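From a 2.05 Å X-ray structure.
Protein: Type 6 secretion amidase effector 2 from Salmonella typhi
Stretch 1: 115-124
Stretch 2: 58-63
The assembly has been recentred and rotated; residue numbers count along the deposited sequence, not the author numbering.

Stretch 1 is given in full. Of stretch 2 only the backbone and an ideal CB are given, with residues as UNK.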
# COMPACT_ATOMS: atom_id res chain seq x y z
N SER A 115 3.65 -18.03 -9.67
CA SER A 115 3.67 -19.22 -8.82
C SER A 115 4.54 -19.02 -7.59
O SER A 115 4.23 -19.54 -6.51
CB SER A 115 4.17 -20.44 -9.59
OG SER A 115 3.32 -20.73 -10.68
N ASP A 116 5.64 -18.27 -7.72
CA ASP A 116 6.52 -18.02 -6.58
C ASP A 116 6.02 -16.88 -5.70
O ASP A 116 6.74 -16.46 -4.79
CB ASP A 116 7.95 -17.76 -7.06
CG ASP A 116 8.12 -16.40 -7.75
OD1 ASP A 116 7.12 -15.72 -8.03
OD2 ASP A 116 9.29 -16.03 -8.02
N GLY A 117 4.80 -16.40 -5.92
CA GLY A 117 4.21 -15.36 -5.09
C GLY A 117 4.55 -13.94 -5.47
O GLY A 117 4.05 -13.01 -4.81
N THR A 118 5.36 -13.72 -6.50
CA THR A 118 5.85 -12.40 -6.87
C THR A 118 4.98 -11.78 -7.97
O THR A 118 4.16 -12.45 -8.61
CB THR A 118 7.30 -12.47 -7.34
OG1 THR A 118 7.40 -13.35 -8.47
CG2 THR A 118 8.20 -12.99 -6.25
N TYR A 119 5.21 -10.47 -8.20
CA TYR A 119 4.50 -9.67 -9.19
C TYR A 119 5.51 -8.86 -9.99
O TYR A 119 6.44 -8.29 -9.42
CB TYR A 119 3.51 -8.68 -8.54
CG TYR A 119 2.40 -9.29 -7.71
CD1 TYR A 119 1.14 -9.46 -8.25
CD2 TYR A 119 2.62 -9.64 -6.38
CE1 TYR A 119 0.12 -10.00 -7.50
CE2 TYR A 119 1.60 -10.18 -5.62
CZ TYR A 119 0.35 -10.35 -6.19
OH TYR A 119 -0.67 -10.88 -5.45
N ILE A 120 5.32 -8.80 -11.32
CA ILE A 120 6.11 -7.87 -12.12
C ILE A 120 5.83 -6.44 -11.67
O ILE A 120 4.71 -6.09 -11.28
CB ILE A 120 5.81 -8.02 -13.63
CG1 ILE A 120 4.32 -7.80 -13.90
CG2 ILE A 120 6.24 -9.38 -14.13
CD1 ILE A 120 4.03 -7.16 -15.26
N ARG A 121 6.87 -5.60 -11.71
CA ARG A 121 6.82 -4.17 -11.38
C ARG A 121 5.94 -3.90 -10.16
O ARG A 121 5.02 -3.08 -10.18
CB ARG A 121 6.36 -3.35 -12.59
CG ARG A 121 7.27 -3.50 -13.80
CD ARG A 121 6.51 -3.42 -15.12
NE ARG A 121 5.83 -2.14 -15.26
CZ ARG A 121 5.02 -1.82 -16.26
NH1 ARG A 121 4.44 -0.62 -16.27
NH2 ARG A 121 4.78 -2.69 -17.24
N MSE A 122 6.26 -4.60 -9.07
CA MSE A 122 5.31 -4.84 -7.99
C MSE A 122 4.67 -3.57 -7.41
O MSE A 122 3.44 -3.49 -7.32
CB MSE A 122 6.01 -5.65 -6.89
CG MSE A 122 5.08 -6.56 -6.12
SE MSE A 122 5.84 -7.25 -4.49
CE MSE A 122 6.61 -8.84 -5.44
N SER A 123 5.49 -2.58 -7.05
CA SER A 123 4.97 -1.34 -6.48
C SER A 123 4.08 -0.57 -7.46
O SER A 123 3.27 0.27 -7.02
CB SER A 123 6.13 -0.46 -6.03
OG SER A 123 6.85 -0.00 -7.16
N ASN A 124 4.22 -0.82 -8.76
CA ASN A 124 3.40 -0.20 -9.80
C ASN A 124 2.39 -1.18 -10.39
O ASN A 124 1.91 -0.99 -11.52
CB ASN A 124 4.29 0.38 -10.90
CG ASN A 124 5.26 1.42 -10.36
OD1 ASN A 124 4.88 2.26 -9.55
ND2 ASN A 124 6.51 1.35 -10.78
N UNK A 58 -1.00 -2.33 1.06
CA UNK A 58 0.42 -2.57 0.85
C UNK A 58 0.62 -3.71 -0.14
O UNK A 58 -0.28 -4.51 -0.38
CB UNK A 58 1.12 -2.88 2.18
N UNK A 59 1.83 -3.77 -0.70
CA UNK A 59 2.27 -4.93 -1.46
C UNK A 59 2.50 -6.11 -0.52
O UNK A 59 3.20 -5.98 0.48
CB UNK A 59 3.54 -4.61 -2.25
N UNK A 60 1.94 -7.27 -0.87
CA UNK A 60 2.10 -8.48 -0.06
C UNK A 60 2.51 -9.66 -0.92
O UNK A 60 1.99 -9.84 -2.03
CB UNK A 60 0.80 -8.80 0.69
N UNK A 61 3.40 -10.48 -0.39
CA UNK A 61 3.89 -11.68 -1.05
C UNK A 61 3.86 -12.82 -0.04
O UNK A 61 4.44 -12.70 1.04
CB UNK A 61 5.30 -11.47 -1.61
N UNK A 62 3.19 -13.92 -0.40
CA UNK A 62 3.16 -15.13 0.42
C UNK A 62 2.72 -14.80 1.84
O UNK A 62 3.28 -15.29 2.82
CB UNK A 62 4.53 -15.81 0.43
N UNK A 63 1.72 -13.92 1.95
CA UNK A 63 1.11 -13.59 3.22
C UNK A 63 1.77 -12.47 3.99
O UNK A 63 1.25 -12.10 5.06
CB UNK A 63 1.09 -14.84 4.10

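Position 58 has extended backbone angles (-161/161), and its ideal CB finds no atom of stretch 1 within 5.5 Å. Stretch 1 therefore sets no preference, and many side chains would be compatible. The deposited residue is A58, which makes no contact here.

At position 59 (-70/131) CA-to-CB points toward stretch 1, and the ideal CB lies 4.2 Å from M122 SE. The neighbouring surface combines the selenomethionine side chain with the backbone of M122 and S123, so a small or medium side chain with an apolar part would suit: valine, threonine, isoleucine or alanine. The residue is T59, in the p rotamer. Its CG2 packs 4.1 Å from M122 O and 4.2 Å from S123 CA, while CB sits 4.2 Å from M122 SE; OG1 is hydrogen-bonded elsewhere in the structure.

Position 60 is extended (-131/141), with CA-to-CB directed away and nothing of stretch 1 within 5.5 Å of the ideal CB. The visible evidence leaves the side chain open; beta-branched or aromatic residues would fit the backbone. It is F60, and its carbonyl makes the local contact: F60 O lies near the plane of the Y119 ring, at its edge, 3.6 Å from Y119 CE2. Water 1 donates to F60 O (2.7 Å) and is also hydrogen-bonded to Y119 OH (2.9 Å).

At position 61 (-133/126) CA-to-CB runs sideways, yet the ideal CB is 3.8 Å from G117 O and 4.8 Å from M122 CE. A compact apolar group could fill this space, and the extended backbone accommodates beta-branching, so valine, isoleucine or threonine are reasonable. V61, chi1 164° (t), places CG2 3.4 Å from both M122 CE and G117 O, the former an apolar side-chain contact. It has the largest area covered by the opposing stretch among these six residues.

Position 62 has left-handed angles (53/41), which favour asparagine, glycine or aspartate. CA-to-CB points sideways, and a polar side chain could reach the backbone around D116 and G117. The residue is N62, whose end comes nearer: OD1 is 3.5 Å from G117 CA and ND2 3.6 Å from D116 O, neither a hydrogen bond. Instead, water 3 donates to N62 OD1 (2.9 Å) and S115 O (3.1 Å), and water 2 links N62 N (2.9 Å) to G117 O (2.7 Å). An ideal CB on G117 would lie 2.2 Å from N62 OD1, a clash.

Position 63 (88/-5) would jam a CB against the preceding carbonyl O, calling for glycine irrespective of stretch 1. It is G63.

Stretch 2, residues 58-63: ATFVNG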
# COMPACT_ATOMS: atom_id res chain seq x y z
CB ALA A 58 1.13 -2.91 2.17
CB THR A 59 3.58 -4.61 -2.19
OG1 THR A 59 4.57 -4.25 -1.21
CG2 THR A 59 3.40 -3.45 -3.18
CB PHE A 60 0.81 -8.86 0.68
CG PHE A 60 0.58 -8.08 1.93
CD1 PHE A 60 1.08 -8.52 3.15
CD2 PHE A 60 -0.17 -6.91 1.91
CE1 PHE A 60 0.85 -7.82 4.31
CE2 PHE A 60 -0.41 -6.21 3.06
CZ PHE A 60 0.11 -6.67 4.27
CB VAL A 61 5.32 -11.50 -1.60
CG1 VAL A 61 5.94 -12.84 -1.91
CG2 VAL A 61 5.33 -10.56 -2.81
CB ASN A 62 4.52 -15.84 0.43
CG ASN A 62 4.96 -16.29 -0.96
OD1 ASN A 62 4.14 -16.68 -1.80
ND2 ASN A 62 6.27 -16.26 -1.21
O HOH W 1 0.24 -11.79 -2.86
O HOH W 2 2.11 -13.87 -3.14
O HOH W 3 4.66 -19.03 -3.44
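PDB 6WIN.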